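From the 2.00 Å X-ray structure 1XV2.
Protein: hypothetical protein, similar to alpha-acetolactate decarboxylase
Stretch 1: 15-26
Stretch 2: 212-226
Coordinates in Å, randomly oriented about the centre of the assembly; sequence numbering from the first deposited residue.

Stretch 1 15-26: GTLMAGLLEGTA
Stretch 2, residues 212-226: FPVNNETFVKAKIDY

The carboxylate of Glu 23 grips the start of a helix in the other stretch through two different side chains. Asn 216 ND2 donates to Glu 23 OE1 at 3.1 Å with an N-H...acceptor angle of 162°, and Thr 218 OG1 donates to Glu 23 OE2 over a very short 2.5 Å. Water 1 reinforces the site, donating to Glu 23 OE1 (2.9 Å) and accepting from Thr 218 N (3.0 Å). Glu 23 reaches this position with chi1 -82° (m), chi2 t and chi3 42°, its CA-to-CB bond directed toward the partner stretch.

Asn 216 serves both stretches at once. It sits at the N-cap of helix 217-221 with chi1 t and chi2 -91°; its OD1 accepts from Phe 219 N at 2.8 Å, capping the helix, which leaves ND2 free for Glu 23. A type I turn from Pro 213 to Asn 216, closed by Asn 216 N to Pro 213 O at 3.1 Å, leads into the cap.

The stretches run in opposite senses along the contact: CA atoms lie 6.2 Å apart for Ala 19 and Tyr 226, 7.1 Å for Leu 21 and Phe 219, and 6.0 Å for Thr 25 and Pro 213. Stretch 1 enters as a helix already under way before Gly 15. Gly 20 (phi/psi 114/2) then terminates it in a Schellman motif, its positive phi suited to glycine because a CB would jam against the preceding carbonyl. The chain continues through Leu 21 at -89/86 and Glu 23 at -62/138. In stretch 2, Ala 222 (-65/142) leaves helical geometry, and extended angles follow through Ile 224 and Asp 225.

Between these ends the packing is apolar. Leu 21 (chi1 m, chi2 p) places CD2 3.8 Å from Phe 219 CD1, at the ring edge, and 4.1 Å from both Ala 222 CB and Ile 224 CD1. Phe 219 adopts chi1 t and chi2 68°, and Ile 224 chi1 m and chi2 t. Ala 19 CB lies 3.4 Å from Ile 224 CG2, while Thr 16 CG2 approaches Ile 224 CD1 at 4.0 Å.

Thr 16 (chi1 m) also offers OG1 to Tyr 226 OH, a 2.7 Å hydrogen bond in which either hydroxyl could donate. Tyr 226 has chi1 -68° and chi2 -71°; its CE1 lies 3.5 Å from Gly 15 O, near the ring plane. At the other end, Thr 25 (chi1 p) sets CB 3.5 Å from Pro 213 CB. Together the stretches bury 552 Å², both sides summed.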

# COMPACT_ATOMS: atom_id res chain seq x y z
N GLY A 15 -10.33 2.89 1.02
CA GLY A 15 -10.95 3.26 -0.23
C GLY A 15 -11.96 2.26 -0.76
O GLY A 15 -13.00 2.65 -1.29
N THR A 16 -11.66 0.97 -0.62
CA THR A 16 -12.56 -0.08 -1.08
C THR A 16 -13.77 -0.19 -0.14
O THR A 16 -14.87 -0.53 -0.57
CB THR A 16 -11.84 -1.44 -1.16
OG1 THR A 16 -10.82 -1.38 -2.17
CG2 THR A 16 -12.82 -2.56 -1.50
N LEU A 17 -13.56 0.09 1.14
CA LEU A 17 -14.66 0.05 2.10
C LEU A 17 -15.60 1.18 1.70
O LEU A 17 -16.81 0.98 1.56
CB LEU A 17 -14.15 0.27 3.53
CG LEU A 17 -15.17 0.03 4.65
CD1 LEU A 17 -15.34 -1.47 4.86
CD2 LEU A 17 -14.69 0.69 5.95
N MSE A 18 -15.04 2.37 1.50
CA MSE A 18 -15.81 3.55 1.11
C MSE A 18 -16.60 3.29 -0.16
O MSE A 18 -17.68 3.86 -0.37
CB MSE A 18 -14.89 4.75 0.88
CG MSE A 18 -14.18 5.28 2.12
SE MSE A 18 -15.37 6.08 3.42
CE MSE A 18 -15.80 7.71 2.49
N ALA A 19 -16.06 2.44 -1.02
CA ALA A 19 -16.69 2.10 -2.29
C ALA A 19 -17.96 1.27 -2.13
O ALA A 19 -18.72 1.12 -3.09
CB ALA A 19 -15.70 1.37 -3.19
N GLY A 20 -18.18 0.72 -0.95
CA GLY A 20 -19.39 -0.07 -0.74
C GLY A 20 -19.20 -1.55 -0.48
O GLY A 20 -20.19 -2.27 -0.34
N LEU A 21 -17.96 -2.02 -0.42
CA LEU A 21 -17.72 -3.43 -0.16
C LEU A 21 -17.61 -3.63 1.34
O LEU A 21 -16.53 -3.62 1.92
CB LEU A 21 -16.43 -3.89 -0.87
CG LEU A 21 -16.57 -4.05 -2.38
CD1 LEU A 21 -16.79 -2.70 -3.03
CD2 LEU A 21 -15.32 -4.70 -2.94
N LEU A 22 -18.77 -3.83 1.97
CA LEU A 22 -18.83 -3.98 3.42
C LEU A 22 -18.90 -5.41 3.95
O LEU A 22 -19.07 -5.61 5.15
CB LEU A 22 -20.01 -3.16 3.95
CG LEU A 22 -20.16 -1.77 3.32
CD1 LEU A 22 -21.30 -1.02 3.99
CD2 LEU A 22 -18.85 -1.00 3.45
N GLU A 23 -18.79 -6.40 3.07
CA GLU A 23 -18.84 -7.79 3.52
C GLU A 23 -17.69 -8.12 4.48
O GLU A 23 -16.56 -7.70 4.27
CB GLU A 23 -18.78 -8.74 2.32
CG GLU A 23 -20.12 -8.95 1.63
CD GLU A 23 -20.04 -9.96 0.49
OE1 GLU A 23 -19.37 -11.00 0.65
OE2 GLU A 23 -20.65 -9.71 -0.57
N GLY A 24 -17.99 -8.87 5.53
CA GLY A 24 -16.95 -9.26 6.47
C GLY A 24 -16.08 -10.28 5.76
O GLY A 24 -16.59 -11.28 5.27
N THR A 25 -14.77 -10.03 5.70
CA THR A 25 -13.88 -10.95 5.00
C THR A 25 -12.77 -11.53 5.85
O THR A 25 -11.99 -12.37 5.39
CB THR A 25 -13.26 -10.26 3.79
OG1 THR A 25 -12.60 -9.06 4.22
CG2 THR A 25 -14.34 -9.89 2.78
N ALA A 26 -12.68 -11.07 7.09
CA ALA A 26 -11.67 -11.57 8.02
C ALA A 26 -12.31 -11.65 9.41
O ALA A 26 -13.25 -10.93 9.72
CB ALA A 26 -10.46 -10.64 8.05
N PHE A 212 -5.33 -8.95 1.36
CA PHE A 212 -6.52 -8.87 0.53
C PHE A 212 -7.37 -10.14 0.66
O PHE A 212 -6.84 -11.24 0.77
CB PHE A 212 -6.12 -8.71 -0.94
CG PHE A 212 -5.35 -7.46 -1.24
CD1 PHE A 212 -5.98 -6.35 -1.80
CD2 PHE A 212 -3.98 -7.39 -0.98
CE1 PHE A 212 -5.27 -5.18 -2.09
CE2 PHE A 212 -3.26 -6.23 -1.28
CZ PHE A 212 -3.90 -5.13 -1.83
N PRO A 213 -8.71 -9.99 0.65
CA PRO A 213 -9.62 -11.14 0.76
C PRO A 213 -9.76 -11.88 -0.57
O PRO A 213 -10.79 -11.79 -1.23
CB PRO A 213 -10.92 -10.50 1.22
CG PRO A 213 -10.89 -9.17 0.51
CD PRO A 213 -9.45 -8.72 0.72
N VAL A 214 -8.72 -12.61 -0.95
CA VAL A 214 -8.72 -13.34 -2.22
C VAL A 214 -9.78 -14.43 -2.32
O VAL A 214 -10.07 -14.92 -3.41
CB VAL A 214 -7.34 -13.96 -2.49
CG1 VAL A 214 -6.30 -12.86 -2.59
CG2 VAL A 214 -6.97 -14.93 -1.37
N ASN A 215 -10.37 -14.81 -1.19
CA ASN A 215 -11.39 -15.86 -1.17
C ASN A 215 -12.81 -15.31 -1.21
O ASN A 215 -13.77 -16.08 -1.29
CB ASN A 215 -11.24 -16.71 0.08
CG ASN A 215 -9.92 -17.43 0.12
OD1 ASN A 215 -9.57 -18.15 -0.81
ND2 ASN A 215 -9.17 -17.23 1.20
N ASN A 216 -12.93 -13.99 -1.15
CA ASN A 216 -14.24 -13.35 -1.18
C ASN A 216 -14.64 -13.05 -2.62
O ASN A 216 -14.01 -12.25 -3.30
CB ASN A 216 -14.21 -12.06 -0.35
CG ASN A 216 -15.55 -11.35 -0.32
OD1 ASN A 216 -15.82 -10.49 -1.16
ND2 ASN A 216 -16.40 -11.73 0.63
N GLU A 217 -15.70 -13.71 -3.07
CA GLU A 217 -16.19 -13.55 -4.43
C GLU A 217 -16.63 -12.14 -4.80
O GLU A 217 -16.42 -11.70 -5.93
CB GLU A 217 -17.34 -14.53 -4.68
CG GLU A 217 -17.88 -14.50 -6.09
CD GLU A 217 -18.87 -15.62 -6.36
OE1 GLU A 217 -18.46 -16.80 -6.28
OE2 GLU A 217 -20.05 -15.33 -6.65
N THR A 218 -17.26 -11.43 -3.87
CA THR A 218 -17.72 -10.08 -4.16
C THR A 218 -16.54 -9.15 -4.46
O THR A 218 -16.57 -8.37 -5.41
CB THR A 218 -18.55 -9.51 -3.00
OG1 THR A 218 -19.68 -10.36 -2.77
CG2 THR A 218 -19.06 -8.12 -3.35
N PHE A 219 -15.50 -9.23 -3.64
CA PHE A 219 -14.31 -8.41 -3.84
C PHE A 219 -13.64 -8.79 -5.16
O PHE A 219 -13.37 -7.93 -6.00
CB PHE A 219 -13.33 -8.61 -2.69
CG PHE A 219 -12.03 -7.87 -2.87
CD1 PHE A 219 -12.00 -6.47 -2.82
CD2 PHE A 219 -10.85 -8.55 -3.14
CE1 PHE A 219 -10.81 -5.78 -3.04
CE2 PHE A 219 -9.65 -7.87 -3.36
CZ PHE A 219 -9.63 -6.48 -3.31
N VAL A 220 -13.38 -10.08 -5.34
CA VAL A 220 -12.75 -10.58 -6.56
C VAL A 220 -13.42 -10.11 -7.85
O VAL A 220 -12.75 -9.58 -8.75
CB VAL A 220 -12.72 -12.14 -6.55
CG1 VAL A 220 -12.44 -12.68 -7.95
CG2 VAL A 220 -11.65 -12.63 -5.59
N LYS A 221 -14.73 -10.29 -7.94
CA LYS A 221 -15.49 -9.92 -9.14
C LYS A 221 -15.96 -8.47 -9.25
O LYS A 221 -16.39 -8.03 -10.32
CB LYS A 221 -16.73 -10.81 -9.26
CG LYS A 221 -16.46 -12.29 -9.42
CD LYS A 221 -17.79 -13.02 -9.57
CE LYS A 221 -17.61 -14.51 -9.81
NZ LYS A 221 -18.94 -15.17 -9.99
N ALA A 222 -15.89 -7.72 -8.15
CA ALA A 222 -16.37 -6.35 -8.16
C ALA A 222 -15.63 -5.36 -9.05
O ALA A 222 -14.40 -5.42 -9.20
CB ALA A 222 -16.41 -5.81 -6.73
N LYS A 223 -16.40 -4.47 -9.66
CA LYS A 223 -15.86 -3.40 -10.49
C LYS A 223 -15.96 -2.21 -9.55
O LYS A 223 -17.00 -1.56 -9.47
CB LYS A 223 -16.72 -3.18 -11.74
CG LYS A 223 -16.20 -2.08 -12.65
CD LYS A 223 -16.99 -2.01 -13.95
CE LYS A 223 -16.48 -0.89 -14.86
NZ LYS A 223 -16.64 0.45 -14.22
N ILE A 224 -14.89 -1.95 -8.82
CA ILE A 224 -14.86 -0.89 -7.83
C ILE A 224 -14.74 0.52 -8.40
O ILE A 224 -13.81 0.83 -9.14
CB ILE A 224 -13.71 -1.12 -6.82
CG1 ILE A 224 -13.73 -2.59 -6.36
CG2 ILE A 224 -13.88 -0.20 -5.62
CD1 ILE A 224 -12.58 -2.97 -5.44
N ASP A 225 -15.70 1.38 -8.04
CA ASP A 225 -15.69 2.77 -8.48
C ASP A 225 -15.14 3.64 -7.36
O ASP A 225 -15.75 3.77 -6.30
CB ASP A 225 -17.11 3.23 -8.84
CG ASP A 225 -17.19 4.71 -9.14
OD1 ASP A 225 -16.36 5.21 -9.95
OD2 ASP A 225 -18.08 5.39 -8.59
N TYR A 226 -13.97 4.24 -7.61
CA TYR A 226 -13.32 5.08 -6.61
C TYR A 226 -13.57 6.57 -6.85
O TYR A 226 -12.95 7.42 -6.22
CB TYR A 226 -11.82 4.79 -6.60
CG TYR A 226 -11.48 3.41 -6.07
CD1 TYR A 226 -11.63 3.09 -4.72
CD2 TYR A 226 -11.01 2.42 -6.93
CE1 TYR A 226 -11.32 1.82 -4.24
CE2 TYR A 226 -10.69 1.15 -6.46
CZ TYR A 226 -10.84 0.86 -5.11
OH TYR A 226 -10.53 -0.40 -4.65
O HOH W 1 -18.75 -12.71 -1.64